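Local coordinates for phosphoribosylaminoimidazole-succinocarboxamide synthase (Pyrococcus horikoshii, PDB 4O7T), which catalyses the ATP-dependent joining of L-aspartate to 5-amino-1-(5-phosphoribosyl)imidazole-4-carboxylate, giving SAICAR in de novo purine biosynthesis, at residues L88-R93 with P115-Y120; I170-K175 with T196-D201. One frame throughout, in Å; residues are numbered along the deposited sequence.

Contact 1: residues L88-R93 with P115-Y120; sequences LEVVVR and PIVELY. With TMP (thymidine-5'-phosphate), chain B.
Arg93 presents the edge of its guanidinium to two partners at once, Glu118 and the phosphate of the bound thymidine monophosphate. Along that edge NH1 reaches TMP O2P at 3.0 Å and NH2 reaches TMP O3P at 2.7 Å, a two-pronged grip on the phosphate. Glu118 OE1 lies 2.7 Å from Arg93 NH1, but this salt bridge is skewed: guanidinium and carboxylate planes stand 54° apart, and NH1 comes in above the carboxylate plane. From the opposite face of that plane the Tyr120 hydroxyl donates to the same Glu118 OE1, with OH 2.7 Å from it, so one oxygen is clasped from both sides. The Tyr120 ring has Glu89 O at its edge, in plane, while Val91 CG2 approaches it obliquely, 3.7 Å from CE2. Arg93 CD lies against the Glu118 carboxylate, and the bend at chi3 (77°) turns the guanidinium so that NH1 sits between Glu118 OE1 and TMP O2P. A leucine in place of Arg93 would probably leave Glu118 OE1 without its charged mate and the phosphate without two of its donors.

Beneath this polar cluster the backbones run antiparallel, 163° between directions and 4.6 Å between axes. Glu89 with Tyr120, Val91 with Glu118 and Arg93 with Ile116 are hydrogen-bonded pairs, each bonded both ways. Val90, Val92, Val117 and Leu119 point to the other face, where Val90 CG1 meets Val117 CG1 at 3.9 Å and helix 143-165 packs against Val92 and Val117. On the ligand face, Val91 CG1 sits 3.8 Å from TMP C5', and His135 of the second subunit packs on Glu118. Strand 88-93 thus supplies the ligand contacts, with Glu118 and Tyr120 a second shell holding Arg93, consistent with a site for the phosphoribosyl part of the substrate in a SAICAR synthetase.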
loop_
_atom_site.group_PDB
_atom_site.type_symbol
_atom_site.label_atom_id
_atom_site.label_comp_id
_atom_site.label_asym_id
_atom_site.label_seq_id
_atom_site.Cartn_x
_atom_site.Cartn_y
_atom_site.Cartn_z
ATOM N N LEU A 88 -13.331 -3.600 1.970
ATOM C CA LEU A 88 -12.444 -2.498 1.579
ATOM C C LEU A 88 -12.946 -1.128 2.003
ATOM O O LEU A 88 -14.160 -0.863 2.055
ATOM C CB LEU A 88 -12.226 -2.471 0.048
ATOM C CG LEU A 88 -11.602 -3.699 -0.648
ATOM C CD1 LEU A 88 -11.750 -3.581 -2.163
ATOM C CD2 LEU A 88 -10.146 -3.877 -0.249
ATOM N N GLU A 89 -11.993 -0.252 2.296
ATOM C CA GLU A 89 -12.245 1.172 2.300
ATOM C C GLU A 89 -11.415 1.737 1.149
ATOM O O GLU A 89 -10.208 1.492 1.064
ATOM C CB GLU A 89 -11.913 1.783 3.667
ATOM C CG GLU A 89 -12.776 1.161 4.762
ATOM C CD GLU A 89 -12.598 1.763 6.148
ATOM O OE1 GLU A 89 -13.033 1.106 7.121
ATOM O OE2 GLU A 89 -12.052 2.881 6.289
ATOM N N VAL A 90 -12.085 2.431 0.230
ATOM C CA VAL A 90 -11.460 2.927 -0.987
ATOM C C VAL A 90 -11.354 4.439 -0.842
ATOM O O VAL A 90 -12.369 5.148 -0.779
ATOM C CB VAL A 90 -12.284 2.552 -2.240
ATOM C CG1 VAL A 90 -11.556 2.981 -3.519
ATOM C CG2 VAL A 90 -12.533 1.051 -2.261
ATOM N N VAL A 91 -10.128 4.930 -0.771
ATOM C CA VAL A 91 -9.918 6.324 -0.469
ATOM C C VAL A 91 -9.432 7.044 -1.728
ATOM O O VAL A 91 -8.451 6.628 -2.367
ATOM C CB VAL A 91 -8.929 6.527 0.716
ATOM C CG1 VAL A 91 -8.615 8.012 0.919
ATOM C CG2 VAL A 91 -9.472 5.919 2.001
ATOM N N VAL A 92 -10.127 8.122 -2.084
ATOM C CA VAL A 92 -9.698 8.966 -3.194
ATOM C C VAL A 92 -9.182 10.303 -2.647
ATOM O O VAL A 92 -9.805 10.900 -1.763
ATOM C CB VAL A 92 -10.830 9.207 -4.217
ATOM C CG1 VAL A 92 -10.288 9.956 -5.431
ATOM C CG2 VAL A 92 -11.468 7.887 -4.643
ATOM N N ARG A 93 -8.036 10.754 -3.160
ATOM C CA ARG A 93 -7.348 11.927 -2.604
ATOM C C ARG A 93 -6.944 12.920 -3.703
ATOM O O ARG A 93 -6.312 12.534 -4.690
ATOM C CB ARG A 93 -6.128 11.481 -1.773
ATOM C CG ARG A 93 -6.333 10.169 -0.985
ATOM C CD ARG A 93 -5.139 9.778 -0.101
ATOM N NE ARG A 93 -5.104 10.579 1.113
ATOM C CZ ARG A 93 -5.280 10.142 2.361
ATOM N NH1 ARG A 93 -5.452 8.842 2.637
ATOM N NH2 ARG A 93 -5.261 11.042 3.353
ATOM N N PRO A 115 -5.601 12.469 -9.167
ATOM C CA PRO A 115 -6.076 11.847 -7.924
ATOM C C PRO A 115 -5.291 10.585 -7.553
ATOM O O PRO A 115 -4.801 9.869 -8.434
ATOM C CB PRO A 115 -7.542 11.515 -8.234
ATOM C CG PRO A 115 -7.908 12.413 -9.396
ATOM C CD PRO A 115 -6.650 12.507 -10.208
ATOM N N ILE A 116 -5.162 10.333 -6.251
ATOM C CA ILE A 116 -4.594 9.083 -5.740
ATOM C C ILE A 116 -5.718 8.192 -5.197
ATOM O O ILE A 116 -6.586 8.664 -4.468
ATOM C CB ILE A 116 -3.585 9.360 -4.612
ATOM C CG1 ILE A 116 -2.315 9.980 -5.193
ATOM C CG2 ILE A 116 -3.274 8.079 -3.831
ATOM C CD1 ILE A 116 -1.351 10.481 -4.135
ATOM N N VAL A 117 -5.708 6.915 -5.564
ATOM C CA VAL A 117 -6.669 5.952 -5.005
ATOM C C VAL A 117 -5.883 5.024 -4.097
ATOM O O VAL A 117 -4.848 4.493 -4.498
ATOM C CB VAL A 117 -7.398 5.129 -6.098
ATOM C CG1 VAL A 117 -8.497 4.272 -5.481
ATOM C CG2 VAL A 117 -8.006 6.060 -7.142
ATOM N N GLU A 118 -6.349 4.872 -2.864
ATOM C CA GLU A 118 -5.742 3.950 -1.898
ATOM C C GLU A 118 -6.769 2.887 -1.481
ATOM O O GLU A 118 -7.956 3.186 -1.331
ATOM C CB GLU A 118 -5.252 4.705 -0.652
ATOM C CG GLU A 118 -4.218 5.802 -0.933
ATOM C CD GLU A 118 -3.834 6.603 0.311
ATOM O OE1 GLU A 118 -4.609 6.622 1.304
ATOM O OE2 GLU A 118 -2.748 7.235 0.302
ATOM N N LEU A 119 -6.304 1.655 -1.316
ATOM C CA LEU A 119 -7.136 0.562 -0.834
ATOM C C LEU A 119 -6.740 0.217 0.589
ATOM O O LEU A 119 -5.543 0.073 0.885
ATOM C CB LEU A 119 -6.975 -0.675 -1.719
ATOM C CG LEU A 119 -7.270 -0.466 -3.207
ATOM C CD1 LEU A 119 -6.839 -1.684 -4.016
ATOM C CD2 LEU A 119 -8.747 -0.132 -3.431
ATOM N N TYR A 120 -7.742 0.087 1.459
ATOM C CA TYR A 120 -7.530 -0.359 2.833
ATOM C C TYR A 120 -8.376 -1.586 3.109
ATOM O O TYR A 120 -9.548 -1.640 2.745
ATOM C CB TYR A 120 -7.890 0.741 3.824
ATOM C CG TYR A 120 -6.947 1.916 3.757
ATOM C CD1 TYR A 120 -5.806 1.961 4.561
ATOM C CD2 TYR A 120 -7.187 2.972 2.876
ATOM C CE1 TYR A 120 -4.938 3.043 4.505
ATOM C CE2 TYR A 120 -6.319 4.058 2.802
ATOM C CZ TYR A 120 -5.201 4.092 3.621
ATOM O OH TYR A 120 -4.347 5.178 3.548
HETATM P P TMP B . -6.766 9.352 6.230
HETATM O O1P TMP B . -6.965 9.066 7.676
HETATM O O2P TMP B . -6.228 8.156 5.466
HETATM O O3P TMP B . -6.111 10.671 5.890
HETATM O "O5'" TMP B . -8.279 9.540 5.729
HETATM C "C5'" TMP B . -8.611 9.744 4.349
HETATM C "C4'" TMP B . -10.108 9.997 4.206
HETATM O "O4'" TMP B . -10.846 8.803 4.494
HETATM C "C3'" TMP B . -10.644 11.078 5.146
HETATM O "O3'" TMP B . -11.534 11.887 4.392
HETATM C "C2'" TMP B . -11.521 10.391 6.156
HETATM C "C1'" TMP B . -11.806 9.026 5.540
HETATM N N1 TMP B . -11.747 7.961 6.553
HETATM C C2 TMP B . -12.939 7.285 6.935
HETATM O O2 TMP B . -14.023 7.615 6.416
HETATM N N3 TMP B . -12.924 6.297 7.853
HETATM C C4 TMP B . -11.768 5.932 8.441
HETATM O O4 TMP B . -11.755 5.026 9.307
HETATM C C5 TMP B . -10.495 6.608 8.064
HETATM C C5M TMP B . -9.173 6.228 8.697
HETATM C C6 TMP B . -10.558 7.622 7.114
#

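Contact 2: residues I170-K175 with T196-D201. With TMP (thymidine-5'-phosphate), chain B.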
loop_
_atom_site.group_PDB
_atom_site.type_symbol
_atom_site.label_atom_id
_atom_site.label_comp_id
_atom_site.label_asym_id
_atom_site.label_seq_id
_atom_site.Cartn_x
_atom_site.Cartn_y
_atom_site.Cartn_z
ATOM N N ILE A 170 -13.696 22.701 -1.484
ATOM C CA ILE A 170 -12.680 21.801 -2.015
ATOM C C ILE A 170 -12.878 20.402 -1.447
ATOM O O ILE A 170 -12.880 20.213 -0.233
ATOM C CB ILE A 170 -11.258 22.293 -1.673
ATOM C CG1 ILE A 170 -10.992 23.651 -2.346
ATOM C CG2 ILE A 170 -10.214 21.263 -2.092
ATOM C CD1 ILE A 170 -9.777 24.368 -1.793
ATOM N N LEU A 171 -13.063 19.427 -2.329
ATOM C CA LEU A 171 -13.077 18.026 -1.916
ATOM C C LEU A 171 -11.628 17.537 -1.812
ATOM O O LEU A 171 -10.970 17.260 -2.816
ATOM C CB LEU A 171 -13.890 17.172 -2.890
ATOM C CG LEU A 171 -13.960 15.664 -2.593
ATOM C CD1 LEU A 171 -14.641 15.368 -1.264
ATOM C CD2 LEU A 171 -14.676 14.971 -3.737
ATOM N N VAL A 172 -11.138 17.458 -0.582
ATOM C CA VAL A 172 -9.733 17.173 -0.305
ATOM C C VAL A 172 -9.438 15.676 -0.528
ATOM O O VAL A 172 -8.519 15.313 -1.284
ATOM C CB VAL A 172 -9.404 17.646 1.127
ATOM C CG1 VAL A 172 -8.081 17.089 1.649
ATOM C CG2 VAL A 172 -9.434 19.171 1.161
ATOM N N ASP A 173 -10.238 14.829 0.130
ATOM C CA ASP A 173 -10.144 13.366 0.021
ATOM C C ASP A 173 -11.428 12.780 0.585
ATOM O O ASP A 173 -12.225 13.522 1.157
ATOM C CB ASP A 173 -8.874 12.791 0.705
ATOM C CG ASP A 173 -8.771 13.131 2.208
ATOM O OD1 ASP A 173 -9.783 13.153 2.914
ATOM O OD2 ASP A 173 -7.652 13.354 2.696
ATOM N N PHE A 174 -11.651 11.473 0.407
ATOM C CA PHE A 174 -12.871 10.832 0.933
ATOM C C PHE A 174 -12.787 9.325 0.860
ATOM O O PHE A 174 -12.004 8.776 0.095
ATOM C CB PHE A 174 -14.145 11.332 0.201
ATOM C CG PHE A 174 -14.185 11.001 -1.271
ATOM C CD1 PHE A 174 -14.862 9.868 -1.728
ATOM C CD2 PHE A 174 -13.562 11.823 -2.200
ATOM C CE1 PHE A 174 -14.908 9.555 -3.080
ATOM C CE2 PHE A 174 -13.607 11.525 -3.560
ATOM C CZ PHE A 174 -14.276 10.381 -4.003
ATOM N N LYS A 175 -13.620 8.662 1.646
ATOM C CA LYS A 175 -13.623 7.205 1.720
ATOM C C LYS A 175 -14.949 6.635 1.205
ATOM O O LYS A 175 -16.039 7.095 1.603
ATOM C CB LYS A 175 -13.367 6.745 3.163
ATOM C CG LYS A 175 -13.235 5.221 3.331
ATOM C CD LYS A 175 -14.571 4.517 3.619
ATOM C CE LYS A 175 -15.094 4.806 5.044
ATOM N NZ LYS A 175 -16.510 4.360 5.233
ATOM N N THR A 196 -16.869 11.010 6.464
ATOM C CA THR A 196 -16.086 10.167 5.558
ATOM C C THR A 196 -15.411 10.922 4.399
ATOM O O THR A 196 -14.849 10.297 3.480
ATOM C CB THR A 196 -16.942 8.991 5.025
ATOM O OG1 THR A 196 -18.089 9.509 4.343
ATOM C CG2 THR A 196 -17.415 8.111 6.186
ATOM N N CYS A 197 -15.458 12.258 4.465
ATOM C CA CYS A 197 -14.804 13.141 3.484
ATOM C C CYS A 197 -14.055 14.257 4.198
ATOM O O CYS A 197 -14.370 14.594 5.345
ATOM C CB CYS A 197 -15.822 13.817 2.553
ATOM S SG CYS A 197 -17.065 12.770 1.750
ATOM N N ARG A 198 -13.076 14.834 3.510
ATOM C CA ARG A 198 -12.522 16.123 3.909
ATOM C C ARG A 198 -13.080 17.222 2.992
ATOM O O ARG A 198 -13.000 17.123 1.762
ATOM C CB ARG A 198 -10.982 16.108 3.945
ATOM C CG ARG A 198 -10.409 15.350 5.154
ATOM C CD ARG A 198 -8.908 15.550 5.335
ATOM N NE ARG A 198 -8.439 14.882 6.557
ATOM C CZ ARG A 198 -7.837 13.694 6.586
ATOM N NH1 ARG A 198 -7.567 13.035 5.463
ATOM N NH2 ARG A 198 -7.464 13.175 7.743
ATOM N N PHE A 199 -13.681 18.236 3.616
ATOM C CA PHE A 199 -14.244 19.390 2.923
ATOM C C PHE A 199 -13.564 20.664 3.441
ATOM O O PHE A 199 -13.670 20.981 4.626
ATOM C CB PHE A 199 -15.749 19.517 3.189
ATOM C CG PHE A 199 -16.587 18.333 2.738
ATOM C CD1 PHE A 199 -16.536 17.857 1.423
ATOM C CD2 PHE A 199 -17.488 17.735 3.624
ATOM C CE1 PHE A 199 -17.338 16.794 1.016
ATOM C CE2 PHE A 199 -18.299 16.677 3.217
ATOM C CZ PHE A 199 -18.227 16.205 1.913
ATOM N N TRP A 200 -12.877 21.394 2.563
ATOM C CA TRP A 200 -12.274 22.679 2.937
ATOM C C TRP A 200 -12.972 23.836 2.284
ATOM O O TRP A 200 -13.347 23.756 1.107
ATOM C CB TRP A 200 -10.804 22.745 2.548
ATOM C CG TRP A 200 -9.883 21.848 3.331
ATOM C CD1 TRP A 200 -10.212 20.994 4.384
ATOM C CD2 TRP A 200 -8.430 21.713 3.165
ATOM N NE1 TRP A 200 -9.106 20.339 4.840
ATOM C CE2 TRP A 200 -7.998 20.724 4.158
ATOM C CE3 TRP A 200 -7.485 22.269 2.310
ATOM C CZ2 TRP A 200 -6.667 20.339 4.286
ATOM C CZ3 TRP A 200 -6.143 21.875 2.448
ATOM C CH2 TRP A 200 -5.747 20.925 3.409
ATOM N N ASP A 201 -13.131 24.938 3.016
ATOM C CA ASP A 201 -13.612 26.163 2.372
ATOM C C ASP A 201 -12.567 26.594 1.344
ATOM O O ASP A 201 -11.381 26.607 1.653
ATOM C CB ASP A 201 -13.842 27.284 3.375
ATOM C CG ASP A 201 -14.242 28.575 2.694
ATOM O OD1 ASP A 201 -15.421 28.697 2.319
ATOM O OD2 ASP A 201 -13.363 29.440 2.493
HETATM P P TMP B . -6.766 9.352 6.230
HETATM O O1P TMP B . -6.965 9.066 7.676
HETATM O O2P TMP B . -6.228 8.156 5.466
HETATM O O3P TMP B . -6.111 10.671 5.890
HETATM O "O5'" TMP B . -8.279 9.540 5.729
HETATM C "C5'" TMP B . -8.611 9.744 4.349
HETATM C "C4'" TMP B . -10.108 9.997 4.206
HETATM O "O4'" TMP B . -10.846 8.803 4.494
HETATM C "C3'" TMP B . -10.644 11.078 5.146
HETATM O "O3'" TMP B . -11.534 11.887 4.392
HETATM C "C2'" TMP B . -11.521 10.391 6.156
HETATM C "C1'" TMP B . -11.806 9.026 5.540
HETATM N N1 TMP B . -11.747 7.961 6.553
HETATM C C2 TMP B . -12.939 7.285 6.935
HETATM O O2 TMP B . -14.023 7.615 6.416
HETATM N N3 TMP B . -12.924 6.297 7.853
HETATM C C4 TMP B . -11.768 5.932 8.441
HETATM O O4 TMP B . -11.755 5.026 9.307
HETATM C C5 TMP B . -10.495 6.608 8.064
HETATM C C5M TMP B . -9.173 6.228 8.697
HETATM C C6 TMP B . -10.558 7.622 7.114
HETATM O O HOH W 1 -17.366 9.544 1.734
#
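Val172 and Asp173 together face Arg198, as the backbone bonds show: Val172 N donates to Arg198 O at 3.0 Å, while Arg198 N donates to Asp173 O at 2.8 Å. With two residues opposite one and Val172 at a helix-like psi of -53°, this is a beta bulge in an otherwise antiparallel pair, closed at its ends by Ile170 with Trp200 and by Lys175 N bonded to Thr196 O. Beside the latter bond, water links Lys175 O with Thr196 OG1, which Ser193 also binds.

Apolar contacts divide between the faces. Val172 CG2 makes a CH-pi contact with Trp200, 3.4 Å from the centroid of the five-membered ring and 14° off its normal. Across the sheet, Leu171 CD1 leans on Phe199, and Phe174 CB touches Cys197 SG at 3.6 Å.

The ionic contact joins Asp173 to Arg198. Arg198 NH1 meets Asp173 OD2 at 2.8 Å on its syn side, and the same NH1 donates to TMP O3P, also at 2.8 Å; both acceptors lie in the guanidinium plane. Arg198 NE is held separately by Asp211. With CG lodged between its backbone N and carbonyl carbon (chi1 58°), Asp173 turns OD1 to accept from TMP O3' at 2.6 Å. The Asp173 carboxylate thus binds the sugar hydroxyl and is likely, with Asp211, to fix the turn of the arginine that binds the phosphate, and its charge probably offsets part of that arginine's.

After the N-terminal strands and helix 45-62, the chain enters strand 84-93, and contact 1 closes when 115-120 returns beside it after 21 residues with no helix and little strand. The chain then passes through helix 143-165 before 170-175 opens contact 2, which 196-201 closes after an excursion holding strand 186-188. The two contacts follow in series, neither nested nor crossed. They meet through their first segments, since strands 84-93 and 169-180 are antiparallel neighbours: Val92 O lies 2.9 Å from Phe174 N, a probable hydrogen bond. The pairings thus run 111-121, 84-93, 169-180, 197-201 through this branched, antiparallel sheet, and both contacts border the same nucleotide.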